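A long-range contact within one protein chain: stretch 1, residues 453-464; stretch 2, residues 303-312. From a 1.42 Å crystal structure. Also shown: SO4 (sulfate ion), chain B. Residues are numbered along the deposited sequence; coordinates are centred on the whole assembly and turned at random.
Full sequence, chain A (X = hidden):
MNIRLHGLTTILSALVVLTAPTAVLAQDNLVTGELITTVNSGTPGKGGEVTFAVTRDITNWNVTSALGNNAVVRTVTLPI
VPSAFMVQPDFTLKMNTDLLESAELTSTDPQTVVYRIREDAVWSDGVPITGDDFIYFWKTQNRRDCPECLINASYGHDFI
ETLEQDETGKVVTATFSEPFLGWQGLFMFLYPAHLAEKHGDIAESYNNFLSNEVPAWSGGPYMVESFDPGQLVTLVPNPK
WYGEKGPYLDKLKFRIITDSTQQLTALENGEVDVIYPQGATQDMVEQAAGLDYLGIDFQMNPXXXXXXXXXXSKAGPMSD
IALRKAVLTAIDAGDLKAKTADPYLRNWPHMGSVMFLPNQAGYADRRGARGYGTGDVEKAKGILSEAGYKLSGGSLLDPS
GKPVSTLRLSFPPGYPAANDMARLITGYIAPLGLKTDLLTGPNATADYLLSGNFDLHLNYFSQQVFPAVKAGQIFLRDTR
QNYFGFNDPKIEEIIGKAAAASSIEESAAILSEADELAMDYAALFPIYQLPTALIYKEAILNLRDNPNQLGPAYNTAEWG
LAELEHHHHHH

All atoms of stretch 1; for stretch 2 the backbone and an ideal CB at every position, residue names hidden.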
# COMPACT_ATOMS: atom_id res chain seq x y z
N ASN A 453 16.91 -18.95 3.61
CA ASN A 453 15.77 -19.79 3.26
C ASN A 453 15.14 -19.52 1.90
O ASN A 453 14.08 -20.08 1.59
CB ASN A 453 14.69 -19.77 4.36
CG ASN A 453 13.90 -18.48 4.41
OD1 ASN A 453 14.13 -17.54 3.63
ND2 ASN A 453 12.95 -18.42 5.33
N PHE A 454 15.76 -18.70 1.05
CA PHE A 454 15.22 -18.46 -0.29
C PHE A 454 16.35 -18.02 -1.21
O PHE A 454 17.38 -17.52 -0.77
CB PHE A 454 14.11 -17.38 -0.30
CG PHE A 454 14.63 -15.97 -0.23
CD1 PHE A 454 15.16 -15.48 0.95
CD2 PHE A 454 14.62 -15.16 -1.34
CE1 PHE A 454 15.64 -14.19 1.03
CE2 PHE A 454 15.11 -13.86 -1.28
CZ PHE A 454 15.62 -13.37 -0.09
N ASP A 455 16.13 -18.17 -2.51
CA ASP A 455 16.98 -17.56 -3.52
C ASP A 455 16.26 -16.51 -4.34
O ASP A 455 16.85 -15.47 -4.67
CB ASP A 455 17.53 -18.66 -4.44
CG ASP A 455 18.27 -19.73 -3.68
OD1 ASP A 455 19.24 -19.38 -2.97
OD2 ASP A 455 17.86 -20.92 -3.70
N LEU A 456 14.98 -16.77 -4.67
CA LEU A 456 14.14 -15.86 -5.43
C LEU A 456 12.80 -15.78 -4.70
O LEU A 456 12.36 -16.75 -4.08
CB LEU A 456 13.91 -16.40 -6.84
CG LEU A 456 15.17 -16.66 -7.68
CD1 LEU A 456 14.78 -17.42 -8.97
CD2 LEU A 456 15.86 -15.38 -8.03
N HIS A 457 12.17 -14.62 -4.75
CA HIS A 457 10.89 -14.42 -4.05
C HIS A 457 9.98 -13.52 -4.86
O HIS A 457 10.38 -12.41 -5.22
CB HIS A 457 11.12 -13.82 -2.65
CG HIS A 457 9.88 -13.65 -1.84
ND1 HIS A 457 9.23 -14.70 -1.25
CD2 HIS A 457 9.16 -12.54 -1.53
CE1 HIS A 457 8.18 -14.26 -0.58
NE2 HIS A 457 8.11 -12.95 -0.73
N LEU A 458 8.76 -13.99 -5.16
CA LEU A 458 7.76 -13.21 -5.87
C LEU A 458 6.75 -12.68 -4.87
O LEU A 458 6.18 -13.44 -4.09
CB LEU A 458 7.02 -14.09 -6.88
CG LEU A 458 7.72 -14.49 -8.15
CD1 LEU A 458 6.98 -15.64 -8.81
CD2 LEU A 458 7.78 -13.31 -9.10
N ASN A 459 6.53 -11.38 -4.90
CA ASN A 459 5.58 -10.74 -3.97
C ASN A 459 5.23 -9.38 -4.58
O ASN A 459 5.46 -9.14 -5.77
CB ASN A 459 6.22 -10.66 -2.57
CG ASN A 459 5.21 -10.70 -1.44
OD1 ASN A 459 4.13 -10.11 -1.51
ND2 ASN A 459 5.59 -11.38 -0.36
N TYR A 460 4.66 -8.49 -3.76
CA TYR A 460 4.37 -7.14 -4.22
C TYR A 460 4.80 -6.12 -3.16
O TYR A 460 4.82 -6.43 -1.97
CB TYR A 460 2.88 -6.93 -4.58
CG TYR A 460 1.92 -7.01 -3.40
CD1 TYR A 460 1.63 -5.89 -2.61
CD2 TYR A 460 1.31 -8.20 -3.06
CE1 TYR A 460 0.76 -5.98 -1.53
CE2 TYR A 460 0.44 -8.29 -1.97
CZ TYR A 460 0.19 -7.17 -1.22
OH TYR A 460 -0.68 -7.26 -0.13
N PHE A 461 5.14 -4.93 -3.62
CA PHE A 461 5.32 -3.76 -2.77
C PHE A 461 4.15 -2.80 -3.01
O PHE A 461 3.62 -2.72 -4.11
CB PHE A 461 6.63 -3.03 -3.10
CG PHE A 461 7.85 -3.60 -2.43
CD1 PHE A 461 7.86 -3.81 -1.08
CD2 PHE A 461 8.99 -3.92 -3.16
CE1 PHE A 461 8.99 -4.31 -0.45
CE2 PHE A 461 10.10 -4.44 -2.52
CZ PHE A 461 10.10 -4.63 -1.18
N SER A 462 3.82 -2.01 -2.00
CA SER A 462 2.75 -1.01 -2.08
C SER A 462 3.41 0.36 -2.21
O SER A 462 4.05 0.85 -1.27
CB SER A 462 1.90 -1.05 -0.80
OG SER A 462 1.30 -2.30 -0.61
N GLN A 463 3.24 1.00 -3.36
CA GLN A 463 3.84 2.31 -3.58
C GLN A 463 3.08 3.40 -2.83
O GLN A 463 1.86 3.33 -2.64
CB GLN A 463 3.87 2.64 -5.08
CG GLN A 463 4.38 4.03 -5.43
CD GLN A 463 5.84 4.25 -5.09
OE1 GLN A 463 6.29 3.94 -3.98
NE2 GLN A 463 6.60 4.77 -6.05
N GLN A 464 3.82 4.44 -2.42
CA GLN A 464 3.32 5.61 -1.73
C GLN A 464 3.30 6.82 -2.66
O GLN A 464 3.93 6.86 -3.73
CB GLN A 464 4.19 5.90 -0.50
CG GLN A 464 4.13 4.79 0.51
CD GLN A 464 5.15 4.98 1.62
OE1 GLN A 464 5.68 6.09 1.82
NE2 GLN A 464 5.42 3.91 2.37
N UNK A 303 -3.25 -0.94 -9.57
CA UNK A 303 -3.04 -0.72 -8.13
C UNK A 303 -1.71 -0.02 -7.89
O UNK A 303 -0.80 -0.03 -8.72
CB UNK A 303 -3.08 -2.04 -7.37
N UNK A 304 -1.59 0.59 -6.71
CA UNK A 304 -0.29 0.99 -6.20
C UNK A 304 0.56 -0.21 -5.83
O UNK A 304 1.78 -0.05 -5.60
CB UNK A 304 -0.46 1.91 -4.99
N UNK A 305 -0.01 -1.40 -5.72
CA UNK A 305 0.73 -2.61 -5.46
C UNK A 305 1.34 -3.10 -6.76
O UNK A 305 0.64 -3.21 -7.78
CB UNK A 305 -0.17 -3.68 -4.83
N UNK A 306 2.62 -3.44 -6.73
CA UNK A 306 3.33 -3.90 -7.93
C UNK A 306 4.08 -5.20 -7.65
O UNK A 306 4.79 -5.31 -6.64
CB UNK A 306 4.30 -2.83 -8.42
N UNK A 307 3.90 -6.18 -8.54
CA UNK A 307 4.60 -7.43 -8.44
C UNK A 307 6.09 -7.24 -8.72
O UNK A 307 6.48 -6.43 -9.58
CB UNK A 307 3.99 -8.45 -9.40
N UNK A 308 6.90 -8.03 -8.03
CA UNK A 308 8.33 -8.04 -8.22
C UNK A 308 8.83 -9.46 -8.01
O UNK A 308 8.17 -10.30 -7.37
CB UNK A 308 9.02 -7.06 -7.27
N UNK A 309 10.05 -9.71 -8.49
CA UNK A 309 10.84 -10.86 -8.06
C UNK A 309 12.09 -10.32 -7.38
O UNK A 309 12.89 -9.60 -8.00
CB UNK A 309 11.19 -11.78 -9.23
N UNK A 310 12.28 -10.67 -6.12
CA UNK A 310 13.48 -10.32 -5.41
C UNK A 310 14.49 -11.46 -5.47
O UNK A 310 14.13 -12.63 -5.59
CB UNK A 310 13.15 -9.96 -3.96
N UNK A 311 15.76 -11.09 -5.42
CA UNK A 311 16.87 -12.03 -5.56
C UNK A 311 17.76 -11.89 -4.33
O UNK A 311 18.08 -10.78 -3.91
CB UNK A 311 17.66 -11.78 -6.85
N UNK A 312 18.14 -13.02 -3.75
CA UNK A 312 18.86 -13.00 -2.48
C UNK A 312 20.34 -12.67 -2.73
O UNK A 312 21.16 -13.54 -2.96
CB UNK A 312 18.72 -14.34 -1.76
S SO4 B . -1.57 -5.20 2.96
O1 SO4 B . -2.48 -4.07 3.18
O2 SO4 B . -2.29 -6.44 3.17
O3 SO4 B . -1.05 -5.14 1.57
O4 SO4 B . -0.46 -5.10 3.91

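The strands run antiparallel, their axes at 145° and 4.5 Å apart at closest approach; being extended, positions 305-311 alternate between the sheet face of Leu456, Leu458, Tyr460 and Ser462 and that of His457, Asn459 and Phe461.

Position 303 has nothing of stretch 1 within 5.5 Å of its ideal CB, so this contact sets no preference. It is Ser303, whose OG accepts a hydrogen bond from the backbone N of position 305 (2.9 Å) where the chain turns.

At 304 the CB points toward stretch 1 and lies 3.6 Å from Gln463 O. The close carbonyl favours a small residue, though a donor could also answer it. Ala304 fits, and its O accepts from Gln463 N at 2.9 Å.

The CB of 305 is 3.6 Å from Tyr460 CD1 and 4.7 Å from Ser462 OG. A short polar side chain, such as Asn, Asp, Ser or Thr, could meet the hydroxyl. Asn305, chi1 m, does so: Ser462 OG donates to its OD1 at 2.6 Å, while its CG rests 3.6 Å from Tyr460 CD1.

Position 306 belongs to the Phe461 face, with its CB 4.4 Å from Phe461 O. The neighbouring ring suits a large apolar or aromatic group. In Trp306, chi1 p swings the indole back to stretch 1, setting Phe461 CA over one of its faces. Its NE1 donates to a water (2.9 Å) that in turn donates to Gln463 OE1 (3.0 Å from the water oxygen), and the backbone pair closes with Trp306 N to Phe461 O at 2.9 Å.

At 307, on the Tyr460 face, the CB is 4.0 Å from Asn459 O and 5.2 Å from Tyr460 CB. Many side chains would be tolerated. Tyr307 presents its ring edge to Asn459 O, and its CA makes a CA-H...O contact to that oxygen at 3.3 Å.

Position 308 has its CB 5.2 Å from Phe461 CD2, on the face where Asn459 and His457 also lie, so an aromatic or long apolar residue could spread across them. Phe308, chi1 p, has more of its own surface covered by the other stretch (116 Å²) than any other residue in either stretch. It forms an offset stack with Phe461 (centroids 4.5 Å apart, planes at 29°), and its CZ reaches Asn459 CB at 3.6 Å. Phe308 N donates to Asn459 O at 2.9 Å.

The CB of 309 is 3.7 Å from Leu458 CD2, which invites Leu, Ile, Val or Met. Met309 packs its CB 3.8 Å from Leu458 CD2 and its CE 4.0 Å from Leu456 CD2.

At 310 the ideal CB would lie 3.9 Å from His457 O and 5.1 Å from Phe454 CE2; phi/psi of -95/151 are ordinary for a strand and do not demand glycine, so Ala, Ser or another residue is compatible with the backbone. The residue is Gly310, one choice among several, whose N donates to His457 O at 2.7 Å.

Position 311 has its CB 4.2 Å from Leu456 CD2, favouring an aliphatic. Leu311 CG lies 3.7 Å from Leu456 CD2.

At 312 the CB is 3.6 Å from both Phe454 O and Asp455 O, so a donor suits. Asn312 ND2 donates to Phe454 O (2.9 Å, 177°), and its CB lies over the Phe454 ring.

Stretch 2 (303-312) SANWYFMGLN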
# COMPACT_ATOMS: atom_id res chain seq x y z
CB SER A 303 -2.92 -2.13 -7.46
OG SER A 303 -2.80 -2.08 -6.05
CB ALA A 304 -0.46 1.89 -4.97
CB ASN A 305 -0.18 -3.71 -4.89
CG ASN A 305 -0.71 -3.38 -3.52
OD1 ASN A 305 -0.13 -2.59 -2.81
ND2 ASN A 305 -1.79 -4.05 -3.16
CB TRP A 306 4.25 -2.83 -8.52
CG TRP A 306 5.24 -2.20 -7.59
CD1 TRP A 306 4.99 -1.19 -6.72
CD2 TRP A 306 6.65 -2.49 -7.47
NE1 TRP A 306 6.15 -0.84 -6.05
CE2 TRP A 306 7.18 -1.61 -6.51
CE3 TRP A 306 7.50 -3.40 -8.10
CZ2 TRP A 306 8.54 -1.60 -6.15
CZ3 TRP A 306 8.85 -3.39 -7.74
CH2 TRP A 306 9.35 -2.50 -6.79
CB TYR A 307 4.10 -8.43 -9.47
CG TYR A 307 2.77 -9.06 -9.17
CD1 TYR A 307 2.59 -9.84 -8.04
CD2 TYR A 307 1.70 -8.91 -10.04
CE1 TYR A 307 1.38 -10.42 -7.76
CE2 TYR A 307 0.47 -9.52 -9.78
CZ TYR A 307 0.34 -10.27 -8.63
OH TYR A 307 -0.89 -10.86 -8.36
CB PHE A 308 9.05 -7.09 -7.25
CG PHE A 308 8.92 -7.48 -5.79
CD1 PHE A 308 9.67 -8.52 -5.27
CD2 PHE A 308 8.08 -6.78 -4.93
CE1 PHE A 308 9.57 -8.87 -3.91
CE2 PHE A 308 7.99 -7.13 -3.59
CZ PHE A 308 8.73 -8.17 -3.09
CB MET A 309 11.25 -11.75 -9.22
CG MET A 309 11.88 -13.04 -8.70
SD MET A 309 12.49 -14.12 -10.01
CE MET A 309 13.84 -13.15 -10.67
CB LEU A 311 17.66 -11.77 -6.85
CG LEU A 311 16.84 -11.82 -8.14
CD1 LEU A 311 16.27 -10.45 -8.47
CD2 LEU A 311 17.69 -12.32 -9.31
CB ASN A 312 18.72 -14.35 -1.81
CG ASN A 312 19.32 -14.37 -0.43
OD1 ASN A 312 19.99 -13.42 -0.03
ND2 ASN A 312 19.04 -15.43 0.30
O HOH W 1 7.14 1.11 -4.14
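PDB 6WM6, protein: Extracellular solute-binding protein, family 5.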